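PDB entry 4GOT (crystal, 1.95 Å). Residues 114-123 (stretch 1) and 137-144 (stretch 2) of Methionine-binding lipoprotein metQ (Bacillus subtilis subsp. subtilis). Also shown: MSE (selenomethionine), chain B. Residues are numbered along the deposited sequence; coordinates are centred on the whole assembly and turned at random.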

# COMPACT_ATOMS: atom_id res chain seq x y z
N VAL A 114 -2.27 8.08 8.15
CA VAL A 114 -1.64 9.39 8.23
C VAL A 114 -0.64 9.61 7.08
O VAL A 114 -0.68 10.66 6.41
CB VAL A 114 -0.90 9.59 9.56
CG1 VAL A 114 -0.15 10.93 9.56
CG2 VAL A 114 -1.86 9.48 10.75
N ALA A 115 0.23 8.61 6.85
CA ALA A 115 1.23 8.64 5.78
C ALA A 115 0.67 8.82 4.37
O ALA A 115 1.37 9.33 3.47
CB ALA A 115 2.06 7.37 5.84
N GLU A 116 -0.59 8.42 4.15
CA GLU A 116 -1.18 8.49 2.81
C GLU A 116 -2.11 9.68 2.61
O GLU A 116 -2.81 9.73 1.61
CB GLU A 116 -1.93 7.19 2.50
CG GLU A 116 -0.98 6.02 2.29
CD GLU A 116 -1.60 4.91 1.48
OE1 GLU A 116 -2.81 4.64 1.69
OE2 GLU A 116 -0.87 4.31 0.63
N GLN A 117 -2.14 10.65 3.53
CA GLN A 117 -3.05 11.77 3.37
C GLN A 117 -2.74 12.58 2.12
O GLN A 117 -3.66 13.02 1.43
CB GLN A 117 -3.03 12.69 4.60
CG GLN A 117 -3.54 12.01 5.89
CD GLN A 117 -4.98 11.52 5.81
OE1 GLN A 117 -5.25 10.28 5.82
NE2 GLN A 117 -5.91 12.46 5.71
N GLY A 118 -1.46 12.80 1.83
CA GLY A 118 -1.05 13.52 0.62
C GLY A 118 -1.32 12.72 -0.66
O GLY A 118 -1.69 13.28 -1.71
N ARG A 119 -1.19 11.40 -0.59
CA ARG A 119 -1.44 10.50 -1.75
C ARG A 119 -2.91 10.62 -2.22
O ARG A 119 -3.19 10.76 -3.39
CB ARG A 119 -1.13 9.06 -1.36
CG ARG A 119 -1.13 8.07 -2.51
CD ARG A 119 -0.87 6.65 -2.04
NE ARG A 119 -0.70 5.79 -3.20
CZ ARG A 119 -0.58 4.46 -3.16
NH1 ARG A 119 -0.61 3.78 -2.01
NH2 ARG A 119 -0.45 3.81 -4.31
N MSE A 120 -3.84 10.52 -1.28
CA MSE A 120 -5.28 10.75 -1.51
C MSE A 120 -5.63 12.13 -2.03
O MSE A 120 -6.29 12.28 -3.07
CB MSE A 120 -6.04 10.48 -0.20
CG MSE A 120 -5.90 9.05 0.23
SE MSE A 120 -6.67 8.72 1.96
CE MSE A 120 -5.20 8.55 3.23
N LEU A 121 -5.15 13.17 -1.36
CA LEU A 121 -5.46 14.53 -1.78
C LEU A 121 -4.90 14.86 -3.18
O LEU A 121 -5.49 15.68 -3.90
CB LEU A 121 -4.98 15.56 -0.73
CG LEU A 121 -5.65 15.39 0.65
CD1 LEU A 121 -5.11 16.48 1.57
CD2 LEU A 121 -7.18 15.38 0.59
N ALA A 122 -3.79 14.22 -3.55
CA ALA A 122 -3.10 14.51 -4.82
C ALA A 122 -3.97 14.01 -5.97
O ALA A 122 -4.00 14.62 -7.03
CB ALA A 122 -1.72 13.87 -4.87
N MSE A 123 -4.68 12.91 -5.74
CA MSE A 123 -5.65 12.40 -6.73
C MSE A 123 -6.81 13.35 -6.95
O MSE A 123 -7.26 13.50 -8.06
CB MSE A 123 -6.21 11.04 -6.30
CG MSE A 123 -5.19 9.94 -6.48
SE MSE A 123 -5.92 8.21 -6.09
CE MSE A 123 -6.89 7.94 -7.78
N GLU A 137 5.42 19.78 0.03
CA GLU A 137 5.53 18.51 -0.70
C GLU A 137 4.24 17.68 -0.57
O GLU A 137 3.68 17.45 0.53
CB GLU A 137 6.74 17.65 -0.25
CG GLU A 137 8.12 18.29 -0.29
CD GLU A 137 8.70 18.45 -1.71
OE1 GLU A 137 8.05 17.98 -2.68
OE2 GLU A 137 9.82 19.05 -1.84
N THR A 138 3.79 17.20 -1.72
CA THR A 138 2.58 16.38 -1.82
C THR A 138 2.57 15.24 -0.83
O THR A 138 1.53 14.97 -0.23
CB THR A 138 2.46 15.73 -3.19
OG1 THR A 138 2.48 16.75 -4.19
CG2 THR A 138 1.19 14.93 -3.29
N VAL A 139 3.72 14.55 -0.70
CA VAL A 139 3.84 13.39 0.22
C VAL A 139 3.61 13.78 1.67
O VAL A 139 3.17 12.95 2.48
CB VAL A 139 5.22 12.69 0.05
CG1 VAL A 139 6.36 13.64 0.45
CG2 VAL A 139 5.25 11.36 0.84
N ASP A 140 3.92 15.04 1.98
CA ASP A 140 3.68 15.64 3.30
C ASP A 140 2.36 16.43 3.44
O ASP A 140 2.12 16.99 4.50
CB ASP A 140 4.81 16.62 3.69
CG ASP A 140 6.22 16.05 3.51
OD1 ASP A 140 6.44 14.84 3.71
OD2 ASP A 140 7.12 16.86 3.17
N ALA A 141 1.54 16.51 2.40
CA ALA A 141 0.29 17.29 2.45
C ALA A 141 -0.75 16.66 3.36
O ALA A 141 -0.95 15.44 3.33
CB ALA A 141 -0.31 17.45 1.06
N THR A 142 -1.45 17.50 4.12
CA THR A 142 -2.67 17.07 4.83
C THR A 142 -3.88 17.95 4.46
O THR A 142 -3.79 18.93 3.65
CB THR A 142 -2.46 17.02 6.39
OG1 THR A 142 -2.25 18.34 6.92
CG2 THR A 142 -1.27 16.06 6.78
N LEU A 143 -5.00 17.65 5.08
CA LEU A 143 -6.21 18.49 4.94
C LEU A 143 -5.97 19.95 5.28
O LEU A 143 -6.55 20.82 4.63
CB LEU A 143 -7.40 17.92 5.79
CG LEU A 143 -8.09 16.60 5.34
CD1 LEU A 143 -9.19 16.18 6.31
CD2 LEU A 143 -8.67 16.67 3.94
N LYS A 144 -5.10 20.24 6.27
CA LYS A 144 -4.73 21.64 6.59
C LYS A 144 -4.16 22.37 5.37
O LYS A 144 -4.16 23.57 5.35
CB LYS A 144 -3.68 21.70 7.72
CG LYS A 144 -4.25 21.60 9.13
CD LYS A 144 -3.14 21.57 10.19
CE LYS A 144 -3.68 21.16 11.56
NZ LYS A 144 -2.61 20.98 12.58
N MSE B . -0.36 -2.02 -0.14
CA MSE B . -0.78 -0.64 0.23
C MSE B . -0.68 0.37 -0.97
O MSE B . 0.36 0.39 -1.57
OXT MSE B . -1.56 1.19 -1.32
CB MSE B . 0.12 -0.14 1.37
CG MSE B . -0.34 1.10 2.07
SE MSE B . 0.98 1.78 3.37
CE MSE B . 0.62 0.39 4.90
O HOH W 1 1.17 10.71 1.10
O HOH W 2 3.64 10.56 3.80
O HOH W 3 0.74 13.26 3.63

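No direct hydrogen bond joins the two stretches; their backbones are instead linked through three ordered waters and one close CA-H...O contact. The closest approach centres on Gly118, in the helix of stretch 1, whose CA lies 4.4 Å from the CA of Ala141. With no side chain in the way, Gly118 CA comes within 3.1 Å of Thr138 O, a carbonyl that also accepts a hydrogen bond from Ala141 N (3.0 Å) within the 3-10 turn. A CB on Gly118 would point toward stretch 2 and, in ideal position, fall 1.8 Å from Thr138 O, so this spacing depends on glycine.

Gly118 N and Ala141 O are also only 3.1 Å apart, but the angle is too poor for a hydrogen bond. Water 3 meets the need of both: it accepts from Gly118 N (2.9 Å) and donates to Ala141 O (2.8 Å), while also lying 2.7 Å from Val139 O, to which it can donate. Gly118 N lies in the first turn of the helix, where amides often lack a backbone partner, and water 3 supplies one. Water 2 bridges two acceptors that cannot bond each other, donating to Ala115 O (2.6 Å) and Val139 O (2.8 Å). Water 1 donates to Ala115 O (2.7 Å), with weak bonds to Arg119 N and Val139 O.

Further along the helix, side chains take over. Leu121 points toward stretch 2, its CD1 resting against the backbone at Thr142 C (3.5 Å) and its CD2 meeting Leu143 CD2 (3.9 Å). Ala122 CB packs against the methyl Thr138 CG2 at 3.5 Å.

Arg119 NH1 forms a salt bridge with Glu116 OE2 (2.7 Å) and donates to OXT of the bound selenomethionine (2.8 Å), so Arg119, whose CA-to-CB bond points away from stretch 2, helps hold the ligand.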